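Local coordinates for periplasmic binding protein (Veillonella parvula, PDB 4OVK) that probably binds a solute in the periplasm and hands it to an ABC transporter for uptake, at residues A[23-28]-A[124-129]; A[58-63]-A[84-89]; A[267-272]-A[336-341]. One frame throughout, in Å; residues are numbered along the deposited sequence.

In the fold
The two lobes of this periplasmic binding protein each hold a parallel sheet of strand order 2-1-3-4. Contacts 1 and 2 lie in the lobe of strands 34-36, 55-57, 104-108 and 125-128, and contact 3 in the other. Contact 2 is nested inside the chain loop that contact 1 closes; their centres are about 20 Å apart. Contact 3 follows both in the chain, its centre about 41 Å from that of contact 1 and about 31 Å from that of contact 2, across the centre of the chain. Contacts 1 and 3 each involve an outermost strand of the sheet in their lobe. In relatives the ligand sits between the lobes.

Contact 1: A[23-28]-A[124-129]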
ATOM      1  N   THR A  23     -10.719 -15.561  16.566  1.00 23.08           N
ATOM      2  CA  THR A  23     -12.162 -15.713  16.732  1.00 25.22           C
ATOM      3  C   THR A  23     -12.721 -16.576  15.605  1.00 23.46           C
ATOM      4  O   THR A  23     -12.460 -16.317  14.418  1.00 22.19           O
ATOM      5  CB  THR A  23     -12.869 -14.342  16.712  1.00 28.72           C
ATOM      6  OG1 THR A  23     -12.354 -13.522  17.762  1.00 31.59           O
ATOM      7  CG2 THR A  23     -14.376 -14.493  16.878  1.00 31.35           C
ATOM      8  N   ASP A  24     -13.492 -17.596  15.969  1.00 26.67           N
ATOM      9  CA  ASP A  24     -14.157 -18.450  14.983  1.00 25.32           C
ATOM     10  C   ASP A  24     -15.451 -17.774  14.540  1.00 23.55           C
ATOM     11  O   ASP A  24     -16.295 -17.449  15.372  1.00 32.91           O
ATOM     12  CB  ASP A  24     -14.454 -19.839  15.565  1.00 26.84           C
ATOM     13  CG  ASP A  24     -13.223 -20.717  15.669  1.00 32.69           C
ATOM     14  OD1 ASP A  24     -12.184 -20.401  15.053  1.00 33.17           O
ATOM     15  OD2 ASP A  24     -13.298 -21.745  16.377  1.00 42.77           O
ATOM     16  N   VAL A  25     -15.585 -17.546  13.234  1.00 22.77           N
ATOM     17  CA  VAL A  25     -16.715 -16.821  12.670  1.00 21.04           C
ATOM     18  C   VAL A  25     -17.471 -17.721  11.703  1.00 21.65           C
ATOM     19  O   VAL A  25     -16.895 -18.195  10.718  1.00 19.03           O
ATOM     20  CB  VAL A  25     -16.252 -15.573  11.877  1.00 19.66           C
ATOM     21  CG1 VAL A  25     -17.457 -14.813  11.341  1.00 21.84           C
ATOM     22  CG2 VAL A  25     -15.375 -14.669  12.732  1.00 19.06           C
ATOM     23  N   SER A  26     -18.752 -17.958  11.985  1.00 22.65           N
ATOM     24  CA  SER A  26     -19.630 -18.703  11.080  1.00 23.90           C
ATOM     25  C   SER A  26     -20.182 -17.796   9.999  1.00 19.71           C
ATOM     26  O   SER A  26     -20.520 -16.657  10.272  1.00 18.60           O
ATOM     27  CB  SER A  26     -20.806 -19.305  11.848  1.00 27.53           C
ATOM     28  OG  SER A  26     -20.344 -20.278  12.740  1.00 32.05           O
HETATM   29  N   MSE A  27     -20.282 -18.321   8.780  1.00 19.59           N
HETATM   30  CA  MSE A  27     -20.781 -17.568   7.631  1.00 18.37           C
HETATM   31  C   MSE A  27     -21.245 -18.548   6.590  1.00 19.23           C
HETATM   32  O   MSE A  27     -20.996 -19.752   6.702  1.00 22.10           O
HETATM   33  CB  MSE A  27     -19.687 -16.627   7.095  1.00 16.89           C
HETATM   34  CG  MSE A  27     -18.493 -17.396   6.517  1.00 16.41           C
HETATM   35 SE   MSE A  27     -17.046 -16.176   5.996  1.00 17.94          SE
HETATM   36  CE  MSE A  27     -16.559 -15.605   7.807  1.00 18.48           C
ATOM     37  N   LYS A  28     -21.918 -18.057   5.557  1.00 19.80           N
ATOM     38  CA  LYS A  28     -22.343 -18.913   4.455  1.00 22.86           C
ATOM     39  C   LYS A  28     -21.124 -19.533   3.779  1.00 21.19           C
ATOM     40  O   LYS A  28     -20.065 -18.906   3.682  1.00 19.28           O
ATOM     41  CB  LYS A  28     -23.172 -18.134   3.437  1.00 22.84           C
ATOM     42  CG  LYS A  28     -24.513 -17.680   3.982  1.00 29.31           C
ATOM     43  CD  LYS A  28     -25.262 -16.772   3.022  1.00 37.37           C
ATOM     44  CE  LYS A  28     -26.679 -16.556   3.538  1.00 42.78           C
ATOM     45  NZ  LYS A  28     -27.298 -15.289   3.070  1.00 49.54           N
ATOM     46  N   PRO A 124     -22.094 -11.738   9.723  1.00 14.96           N
ATOM     47  CA  PRO A 124     -20.747 -12.165  10.120  1.00 14.46           C
ATOM     48  C   PRO A 124     -19.718 -11.073   9.895  1.00 13.47           C
ATOM     49  O   PRO A 124     -19.829 -10.295   8.942  1.00 14.25           O
ATOM     50  CB  PRO A 124     -20.474 -13.360   9.203  1.00 15.18           C
ATOM     51  CG  PRO A 124     -21.841 -13.888   8.871  1.00 17.57           C
ATOM     52  CD  PRO A 124     -22.686 -12.657   8.728  1.00 15.74           C
ATOM     53  N   ALA A 125     -18.735 -11.026  10.774  1.00 13.45           N
ATOM     54  CA  ALA A 125     -17.646 -10.056  10.689  1.00 14.50           C
ATOM     55  C   ALA A 125     -16.327 -10.732  11.047  1.00 15.85           C
ATOM     56  O   ALA A 125     -16.264 -11.520  11.998  1.00 15.31           O
ATOM     57  CB  ALA A 125     -17.910  -8.898  11.619  1.00 17.14           C
ATOM     58  N   VAL A 126     -15.285 -10.411  10.285  1.00 14.61           N
ATOM     59  CA  VAL A 126     -13.952 -10.942  10.535  1.00 14.17           C
ATOM     60  C   VAL A 126     -13.018  -9.794  10.807  1.00 13.68           C
ATOM     61  O   VAL A 126     -13.052  -8.767  10.109  1.00 13.49           O
ATOM     62  CB  VAL A 126     -13.408 -11.836   9.395  1.00 15.24           C
ATOM     63  CG1 VAL A 126     -14.242 -13.116   9.273  1.00 14.97           C
ATOM     64  CG2 VAL A 126     -13.367 -11.118   8.071  1.00 18.47           C
ATOM     65  N   SER A 127     -12.186  -9.977  11.827  1.00 15.17           N
ATOM     66  CA  SER A 127     -11.285  -8.931  12.272  1.00 16.72           C
ATOM     67  C   SER A 127      -9.901  -9.181  11.703  1.00 18.24           C
ATOM     68  O   SER A 127      -9.400 -10.303  11.750  1.00 19.96           O
ATOM     69  CB  SER A 127     -11.237  -8.874  13.797  1.00 18.67           C
ATOM     70  OG  SER A 127     -12.515  -8.533  14.338  1.00 20.10           O
ATOM     71  N   ILE A 128      -9.296  -8.136  11.150  1.00 17.85           N
ATOM     72  CA  ILE A 128      -7.915  -8.200  10.717  1.00 19.85           C
ATOM     73  C   ILE A 128      -7.044  -7.204  11.509  1.00 22.94           C
ATOM     74  O   ILE A 128      -7.550  -6.472  12.364  1.00 22.00           O
ATOM     75  CB  ILE A 128      -7.795  -7.941   9.206  1.00 22.31           C
ATOM     76  CG1 ILE A 128      -8.332  -6.560   8.840  1.00 23.12           C
ATOM     77  CG2 ILE A 128      -8.522  -9.019   8.410  1.00 22.95           C
ATOM     78  CD1 ILE A 128      -7.819  -6.119   7.501  1.00 28.15           C
ATOM     79  N   LYS A 129      -5.745  -7.198  11.214  1.00 25.20           N
ATOM     80  CA  LYS A 129      -4.755  -6.361  11.912  1.00 33.18           C
ATOM     81  C   LYS A 129      -3.987  -5.439  10.970  1.00 38.50           C
ATOM     82  O   LYS A 129      -3.987  -5.646   9.755  1.00 42.93           O
ATOM     83  CB  LYS A 129      -3.729  -7.236  12.614  1.00 37.42           C
ATOM     84  CG  LYS A 129      -4.281  -8.164  13.681  1.00 38.33           C
ATOM     85  CD  LYS A 129      -3.144  -8.614  14.591  1.00 42.55           C
ATOM     86  CE  LYS A 129      -3.502  -9.863  15.373  1.00 47.61           C
ATOM     87  NZ  LYS A 129      -4.732  -9.673  16.190  1.00 57.16           N
TER
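V25 reaches across to P124, A125 and V126, splitting its two methyls between neighbours. Its CG1 lies 4.0 Å from P124 CB, while CG2 is 4.0 Å from V126 CG1, the two valines crossing at about a right angle. The carbonyl of A125 comes close to both methyls, its O 3.4 Å from V25 CG2. V25 holds CG1 anti to the backbone N (chi1 -178°), which sends that methyl to the proline and leaves CG2 for V126. Next along strand 24-28, P124 CG rests 3.4 Å from S26 O and 3.9 Å from M27 CB, so the proline ring meets both a peptide oxygen and the root of the next side chain.

M27, a selenomethionine in the deposited chain, completes the apolar patch with its far end. The chain bends at chi3 (68°), and CE ends 3.7 Å from V126 CG1, the methyl that V25 also touches. V126 CG1 is thus shared by two residues of strand 24-28, whereas the CB of A125 points away from that strand.

The strands run at 138° to each other with axes 7.6 Å apart at their closest, a spacing that leaves the joint to side chains. D19, in the turn before strand 24-28, ties the two together in the second shell: OD1 accepts from T23 N and OD2 from S127 N. Strand 24-28 forms an antiparallel hairpin with strand 14-18, while strand 125-128 is an outermost strand of the parallel sheet and pairs with strand 104-108. M27 and V126 both also rest on I146 of helix 133-147, so the hairpin is packed against the sheet edge with that helix alongside.

Contact 2: A[58-63]-A[84-89]; sequences IHPSAK and SFVDNN
I58 meets F85 where the chain leaves strand 55-57 of the parallel sheet and turns into helix 60-67, with H59 as the N-cap. The backbone N of I58 lies at the edge of the phenyl ring, near its plane and 3.5 Å from F85 CE1; the CB of I58 points away, and its side chain touches V81 and T42.

H59 carries the middle of the contact. Its CG is anti to the backbone N (chi1 -169°), and ND1 accepts from S61 N at 3.0 Å in the plane of the imidazole, an N-H...N angle of 152°. This capping bond fixes the turn of the ring. V86 CG1 then sits 3.9 Å from H59 CD2, the two side chains crossing at about a right angle, and the opposite loop passes by with D87 O near NE2. F90 adds a further aromatic ring beside the histidine.

P60 lies over one face of that imidazole through CD, the same atom that comes 3.3 Å from V86 O. The carboxylate of D87 turns elsewhere, its OD1 accepting from N91 N as well as weakly from N89 N.

At S61 the contact ends on N88, whose amide plane is only 4° from that of the imidazole. N88 OD1 lies at the ring edge, 3.3 Å from H59 CE1, and takes a weak bond from S61 OG at 3.4 Å, a proton that may also serve another acceptor.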
ATOM      1  N   ILE A  58     -17.487  -0.338   0.584  1.00  9.57           N
ATOM      2  CA  ILE A  58     -16.116   0.088   0.834  1.00  9.96           C
ATOM      3  C   ILE A  58     -16.047   1.398   1.615  1.00 10.07           C
ATOM      4  O   ILE A  58     -17.020   2.158   1.710  1.00 10.87           O
ATOM      5  CB  ILE A  58     -15.331   0.223  -0.504  1.00 10.68           C
ATOM      6  CG1 ILE A  58     -15.774   1.457  -1.319  1.00 12.49           C
ATOM      7  CG2 ILE A  58     -15.493  -1.043  -1.328  1.00 11.56           C
ATOM      8  CD1 ILE A  58     -14.977   1.643  -2.613  1.00 13.78           C
ATOM      9  N   HIS A  59     -14.890   1.662   2.197  1.00 10.25           N
ATOM     10  CA  HIS A  59     -14.684   2.883   2.946  1.00 11.70           C
ATOM     11  C   HIS A  59     -14.657   4.078   1.966  1.00 10.39           C
ATOM     12  O   HIS A  59     -14.142   3.961   0.836  1.00 10.90           O
ATOM     13  CB  HIS A  59     -13.388   2.758   3.735  1.00 11.41           C
ATOM     14  CG  HIS A  59     -13.179   3.826   4.746  1.00 12.78           C
ATOM     15  ND1 HIS A  59     -12.835   5.117   4.406  1.00 13.62           N
ATOM     16  CD2 HIS A  59     -13.215   3.788   6.099  1.00 13.51           C
ATOM     17  CE1 HIS A  59     -12.707   5.836   5.504  1.00 14.07           C
ATOM     18  NE2 HIS A  59     -12.925   5.051   6.544  1.00 15.17           N
ATOM     19  N   PRO A  60     -15.239   5.209   2.364  1.00 10.70           N
ATOM     20  CA  PRO A  60     -15.265   6.325   1.422  1.00 11.85           C
ATOM     21  C   PRO A  60     -13.873   6.778   0.960  1.00 12.27           C
ATOM     22  O   PRO A  60     -13.715   7.231  -0.176  1.00 14.45           O
ATOM     23  CB  PRO A  60     -15.969   7.436   2.213  1.00 12.59           C
ATOM     24  CG  PRO A  60     -15.841   7.051   3.655  1.00 12.65           C
ATOM     25  CD  PRO A  60     -15.937   5.552   3.624  1.00 12.04           C
ATOM     26  N   SER A  61     -12.881   6.658   1.834  1.00 13.10           N
ATOM     27  CA  SER A  61     -11.474   6.931   1.463  1.00 13.31           C
ATOM     28  C   SER A  61     -10.880   5.895   0.507  1.00 12.33           C
ATOM     29  O   SER A  61     -10.016   6.225  -0.305  1.00 15.50           O
ATOM     30  CB  SER A  61     -10.614   7.081   2.717  1.00 15.19           C
ATOM     31  OG  SER A  61     -11.111   8.161   3.503  1.00 18.11           O
ATOM     32  N   ALA A  62     -11.352   4.649   0.584  1.00 10.50           N
ATOM     33  CA  ALA A  62     -11.033   3.649  -0.421  1.00 12.00           C
ATOM     34  C   ALA A  62     -11.620   4.045  -1.787  1.00 11.66           C
ATOM     35  O   ALA A  62     -10.964   3.856  -2.823  1.00 12.43           O
ATOM     36  CB  ALA A  62     -11.499   2.255   0.007  1.00 11.15           C
ATOM     37  N   LYS A  63     -12.832   4.606  -1.788  0.50 11.85           N
ATOM     38  CA  LYS A  63     -13.452   5.092  -3.020  0.50 12.13           C
ATOM     39  C   LYS A  63     -12.625   6.250  -3.569  0.50 12.90           C
ATOM     40  O   LYS A  63     -12.278   6.269  -4.745  0.50 12.69           O
ATOM     41  CB  LYS A  63     -14.896   5.546  -2.771  0.50 11.92           C
ATOM     42  CG  LYS A  63     -15.695   5.814  -4.037  0.50 13.03           C
ATOM     43  CD  LYS A  63     -16.075   4.513  -4.734  0.50 14.04           C
ATOM     44  CE  LYS A  63     -16.791   4.756  -6.055  0.50 14.63           C
ATOM     45  NZ  LYS A  63     -18.011   5.582  -5.912  0.50 13.42           N
ATOM     46  N   SER A  84     -21.045   4.489   1.951  1.00 15.22           N
ATOM     47  CA  SER A  84     -21.664   5.297   2.995  1.00 16.03           C
ATOM     48  C   SER A  84     -21.809   4.570   4.327  1.00 16.55           C
ATOM     49  O   SER A  84     -22.211   5.167   5.328  1.00 18.12           O
ATOM     50  CB  SER A  84     -23.034   5.770   2.518  1.00 18.69           C
ATOM     51  OG  SER A  84     -23.916   4.670   2.326  1.00 21.02           O
ATOM     52  N   PHE A  85     -21.484   3.284   4.357  1.00 19.03           N
ATOM     53  CA  PHE A  85     -21.835   2.447   5.516  1.00 22.09           C
ATOM     54  C   PHE A  85     -20.881   2.606   6.704  1.00 22.88           C
ATOM     55  O   PHE A  85     -21.165   2.107   7.796  1.00 25.13           O
ATOM     56  CB  PHE A  85     -21.932   0.983   5.088  1.00 20.87           C
ATOM     57  CG  PHE A  85     -20.622   0.274   5.042  1.00 17.62           C
ATOM     58  CD1 PHE A  85     -19.793   0.348   3.923  1.00 13.70           C
ATOM     59  CD2 PHE A  85     -20.210  -0.484   6.127  1.00 19.17           C
ATOM     60  CE1 PHE A  85     -18.596  -0.316   3.925  1.00 14.41           C
ATOM     61  CE2 PHE A  85     -19.014  -1.156   6.116  1.00 19.29           C
ATOM     62  CZ  PHE A  85     -18.199  -1.062   5.025  1.00 15.77           C
ATOM     63  N   VAL A  86     -19.767   3.308   6.483  1.00 21.55           N
ATOM     64  CA  VAL A  86     -18.738   3.540   7.493  1.00 18.82           C
ATOM     65  C   VAL A  86     -18.139   4.941   7.305  1.00 18.68           C
ATOM     66  O   VAL A  86     -17.977   5.390   6.170  1.00 20.43           O
ATOM     67  CB  VAL A  86     -17.639   2.434   7.434  1.00 16.73           C
ATOM     68  CG1 VAL A  86     -16.894   2.424   6.106  1.00 16.56           C
ATOM     69  CG2 VAL A  86     -16.671   2.552   8.596  1.00 17.98           C
ATOM     70  N   ASP A  87     -17.820   5.636   8.399  1.00 22.24           N
ATOM     71  CA  ASP A  87     -17.254   6.998   8.317  1.00 26.32           C
ATOM     72  C   ASP A  87     -15.716   7.000   8.467  1.00 26.59           C
ATOM     73  O   ASP A  87     -15.101   5.946   8.532  1.00 27.42           O
ATOM     74  CB  ASP A  87     -17.946   7.932   9.341  1.00 29.99           C
ATOM     75  CG  ASP A  87     -17.519   7.679  10.779  1.00 32.07           C
ATOM     76  OD1 ASP A  87     -16.534   6.953  11.008  1.00 30.22           O
ATOM     77  OD2 ASP A  87     -18.175   8.234  11.695  1.00 36.55           O
ATOM     78  N   ASN A  88     -15.096   8.181   8.508  1.00 34.96           N
ATOM     79  CA  ASN A  88     -13.621   8.286   8.582  1.00 37.53           C
ATOM     80  C   ASN A  88     -13.007   7.849   9.890  1.00 38.80           C
ATOM     81  O   ASN A  88     -11.814   7.570   9.951  1.00 45.94           O
ATOM     82  CB  ASN A  88     -13.150   9.720   8.307  1.00 42.21           C
ATOM     83  CG  ASN A  88     -12.939   9.986   6.840  1.00 47.01           C
ATOM     84  OD1 ASN A  88     -13.121   9.095   6.020  1.00 49.30           O
ATOM     85  ND2 ASN A  88     -12.540  11.211   6.498  1.00 50.28           N
ATOM     86  N   ASN A  89     -13.805   7.818  10.949  1.00 36.31           N
ATOM     87  CA  ASN A  89     -13.331   7.312  12.222  1.00 37.93           C
ATOM     88  C   ASN A  89     -13.686   5.836  12.375  1.00 28.68           C
ATOM     89  O   ASN A  89     -13.603   5.277  13.467  1.00 38.39           O
ATOM     90  CB  ASN A  89     -13.886   8.182  13.347  1.00 45.29           C
ATOM     91  CG  ASN A  89     -13.488   9.644  13.187  1.00 53.74           C
ATOM     92  OD1 ASN A  89     -13.270  10.134  12.064  1.00 56.14           O
ATOM     93  ND2 ASN A  89     -13.380  10.349  14.307  1.00 54.19           N
TER

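Contact 3: A[267-272]-A[336-341]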
ATOM      1  N   ARG A 267      17.736  13.889  -7.916  1.00 15.78           N
ATOM      2  CA  ARG A 267      17.374  12.586  -7.377  1.00 15.98           C
ATOM      3  C   ARG A 267      16.199  12.740  -6.396  1.00 17.44           C
ATOM      4  O   ARG A 267      16.220  12.218  -5.265  1.00 17.80           O
ATOM      5  CB  ARG A 267      18.604  11.951  -6.719  1.00 15.91           C
ATOM      6  CG  ARG A 267      19.748  11.688  -7.710  1.00 17.49           C
ATOM      7  CD  ARG A 267      20.477  10.398  -7.386  1.00 18.32           C
ATOM      8  NE  ARG A 267      19.656   9.238  -7.724  1.00 18.16           N
ATOM      9  CZ  ARG A 267      19.899   7.985  -7.338  1.00 20.22           C
ATOM     10  NH1 ARG A 267      19.067   7.012  -7.704  1.00 20.71           N
ATOM     11  NH2 ARG A 267      20.951   7.698  -6.580  1.00 21.36           N
ATOM     12  N   VAL A 268      15.182  13.475  -6.854  1.00 16.35           N
ATOM     13  CA  VAL A 268      13.893  13.629  -6.158  1.00 15.22           C
ATOM     14  C   VAL A 268      12.842  12.887  -6.966  1.00 13.77           C
ATOM     15  O   VAL A 268      12.597  13.201  -8.143  1.00 15.66           O
ATOM     16  CB  VAL A 268      13.457  15.101  -6.036  1.00 16.11           C
ATOM     17  CG1 VAL A 268      12.168  15.225  -5.222  1.00 17.03           C
ATOM     18  CG2 VAL A 268      14.557  15.956  -5.427  1.00 17.34           C
ATOM     19  N   TYR A 269      12.221  11.901  -6.336  1.00 13.64           N
ATOM     20  CA  TYR A 269      11.348  10.960  -7.031  1.00 13.54           C
ATOM     21  C   TYR A 269       9.991  10.835  -6.358  1.00 13.60           C
ATOM     22  O   TYR A 269       9.923  10.613  -5.148  1.00 13.61           O
ATOM     23  CB  TYR A 269      11.982   9.585  -7.029  1.00 14.28           C
ATOM     24  CG  TYR A 269      13.371   9.532  -7.633  1.00 14.54           C
ATOM     25  CD1 TYR A 269      13.555   9.629  -8.999  1.00 17.06           C
ATOM     26  CD2 TYR A 269      14.496   9.384  -6.826  1.00 14.50           C
ATOM     27  CE1 TYR A 269      14.836   9.565  -9.553  1.00 18.58           C
ATOM     28  CE2 TYR A 269      15.761   9.308  -7.363  1.00 16.80           C
ATOM     29  CZ  TYR A 269      15.930   9.408  -8.731  1.00 18.57           C
ATOM     30  OH  TYR A 269      17.207   9.334  -9.270  1.00 18.77           O
ATOM     31  N   LYS A 270       8.924  10.935  -7.149  1.00 12.71           N
ATOM     32  CA  LYS A 270       7.574  10.615  -6.667  1.00 12.44           C
ATOM     33  C   LYS A 270       7.340   9.101  -6.576  1.00 11.51           C
ATOM     34  O   LYS A 270       7.527   8.356  -7.553  1.00 11.13           O
ATOM     35  CB  LYS A 270       6.538  11.242  -7.590  1.00 11.54           C
ATOM     36  CG  LYS A 270       5.079  11.089  -7.170  1.00 12.78           C
ATOM     37  CD  LYS A 270       4.740  11.964  -5.984  1.00 13.26           C
ATOM     38  CE  LYS A 270       3.256  12.261  -5.925  1.00 12.96           C
ATOM     39  NZ  LYS A 270       2.889  13.014  -4.706  1.00 15.30           N
ATOM     40  N   ALA A 271       6.910   8.636  -5.409  1.00 10.74           N
ATOM     41  CA  ALA A 271       6.652   7.210  -5.235  1.00 11.69           C
ATOM     42  C   ALA A 271       5.580   6.730  -6.210  1.00 12.55           C
ATOM     43  O   ALA A 271       4.590   7.429  -6.446  1.00 13.70           O
ATOM     44  CB  ALA A 271       6.209   6.912  -3.817  1.00 13.39           C
ATOM     45  N   PRO A 272       5.756   5.530  -6.762  1.00 12.16           N
ATOM     46  CA  PRO A 272       4.706   4.966  -7.607  1.00 13.40           C
ATOM     47  C   PRO A 272       3.415   4.654  -6.852  1.00 14.23           C
ATOM     48  O   PRO A 272       3.394   4.578  -5.607  1.00 16.61           O
ATOM     49  CB  PRO A 272       5.321   3.667  -8.122  1.00 14.05           C
ATOM     50  CG  PRO A 272       6.768   3.801  -7.892  1.00 15.23           C
ATOM     51  CD  PRO A 272       6.910   4.625  -6.658  1.00 13.81           C
ATOM     52  N   ASN A 336       9.277  11.482 -12.976  1.00 13.84           N
ATOM     53  CA  ASN A 336      10.559  11.290 -12.302  1.00 13.57           C
ATOM     54  C   ASN A 336      11.787  11.318 -13.208  1.00 14.95           C
ATOM     55  O   ASN A 336      12.905  11.266 -12.716  1.00 16.34           O
ATOM     56  CB  ASN A 336      10.548   9.949 -11.567  1.00 12.92           C
ATOM     57  CG  ASN A 336       9.644   9.963 -10.368  1.00 12.51           C
ATOM     58  OD1 ASN A 336       9.207  11.021  -9.911  1.00 13.30           O
ATOM     59  ND2 ASN A 336       9.343   8.781  -9.854  1.00 11.53           N
ATOM     60  N   ASN A 337      11.570  11.404 -14.517  1.00 18.01           N
ATOM     61  CA  ASN A 337      12.644  11.300 -15.499  1.00 18.11           C
ATOM     62  C   ASN A 337      13.524  10.074 -15.217  1.00 16.06           C
ATOM     63  O   ASN A 337      14.750  10.186 -15.072  1.00 17.66           O
ATOM     64  CB  ASN A 337      13.476  12.595 -15.537  1.00 21.80           C
ATOM     65  CG  ASN A 337      14.339  12.703 -16.781  1.00 26.76           C
ATOM     66  OD1 ASN A 337      14.102  12.028 -17.792  1.00 29.59           O
ATOM     67  ND2 ASN A 337      15.358  13.553 -16.712  1.00 30.35           N
ATOM     68  N   THR A 338      12.876   8.906 -15.151  1.00 14.81           N
ATOM     69  CA  THR A 338      13.557   7.614 -14.945  1.00 15.89           C
ATOM     70  C   THR A 338      13.250   6.712 -16.125  1.00 18.33           C
ATOM     71  O   THR A 338      12.477   5.751 -15.987  1.00 16.27           O
ATOM     72  CB  THR A 338      13.075   6.893 -13.662  1.00 16.90           C
ATOM     73  OG1 THR A 338      11.643   6.767 -13.677  1.00 15.26           O
ATOM     74  CG2 THR A 338      13.505   7.645 -12.421  1.00 17.66           C
ATOM     75  N   PRO A 339      13.850   7.005 -17.293  1.00 19.44           N
ATOM     76  CA  PRO A 339      13.452   6.270 -18.503  1.00 22.56           C
ATOM     77  C   PRO A 339      13.891   4.808 -18.559  1.00 23.80           C
ATOM     78  O   PRO A 339      13.472   4.092 -19.467  1.00 28.00           O
ATOM     79  CB  PRO A 339      14.128   7.049 -19.633  1.00 23.54           C
ATOM     80  CG  PRO A 339      15.289   7.726 -18.981  1.00 22.25           C
ATOM     81  CD  PRO A 339      14.846   8.054 -17.579  1.00 20.04           C
ATOM     82  N   THR A 340      14.734   4.371 -17.626  1.00 19.81           N
ATOM     83  CA  THR A 340      15.222   2.995 -17.646  1.00 26.73           C
ATOM     84  C   THR A 340      14.217   2.040 -17.026  1.00 25.93           C
ATOM     85  O   THR A 340      14.373   0.836 -17.144  1.00 30.61           O
ATOM     86  CB  THR A 340      16.581   2.832 -16.937  1.00 29.30           C
ATOM     87  OG1 THR A 340      16.434   3.115 -15.546  1.00 27.82           O
ATOM     88  CG2 THR A 340      17.627   3.756 -17.546  1.00 35.42           C
ATOM     89  N   PHE A 341      13.194   2.572 -16.355  1.00 23.46           N
ATOM     90  CA  PHE A 341      12.101   1.730 -15.901  1.00 23.72           C
ATOM     91  C   PHE A 341      11.143   1.454 -17.071  1.00 28.22           C
ATOM     92  O   PHE A 341      10.522   0.395 -17.128  1.00 28.70           O
ATOM     93  CB  PHE A 341      11.339   2.368 -14.737  1.00 22.11           C
ATOM     94  CG  PHE A 341      12.055   2.300 -13.409  1.00 21.61           C
ATOM     95  CD1 PHE A 341      12.475   1.084 -12.874  1.00 23.72           C
ATOM     96  CD2 PHE A 341      12.271   3.453 -12.670  1.00 20.04           C
ATOM     97  CE1 PHE A 341      13.114   1.029 -11.644  1.00 23.86           C
ATOM     98  CE2 PHE A 341      12.916   3.405 -11.451  1.00 23.79           C
ATOM     99  CZ  PHE A 341      13.341   2.193 -10.936  1.00 23.20           C
ATOM    100  OXT PHE A 341      10.957   2.255 -18.000  1.00 29.45           O
TER
HETATM  101  O   HOH W   1      13.560  13.727 -10.648  1.00 19.50           O
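N336 grips the backbone of K270 from both ends of its carboxamide, and this is the tight part of the contact. OD1 accepts from K270 N at 2.8 Å, the donor tilted 31° from the carbonyl plane; ND2 gives an almost straight bond (173°) to K270 O at 3.0 Å. An alanine here would probably leave K270 N without its acceptor and K270 O dependent on N332 ND2, which also bonds it.

Beside this pair the packing is looser. N336 CB reaches the edge of the Y269 ring, in its plane, and T338 CG2 comes 3.7 Å from Y269 CE1. Y269 OH is held at 2.9 Å by NE of R267, the residue just before the strand. A water lies 2.7 Å from V268 O and 3.3 Å from N336 O. Beyond it N337, with positive phi, closes a Schellman motif, and P339 and T340 are exposed.

Strand 268-270 is an outermost strand of its parallel sheet. One edge pairs with strand 233-236, the N336 amide occupies the other, and helix 285-296 packs alongside, its W291 meeting both N336 and the ring of the C-terminal F341.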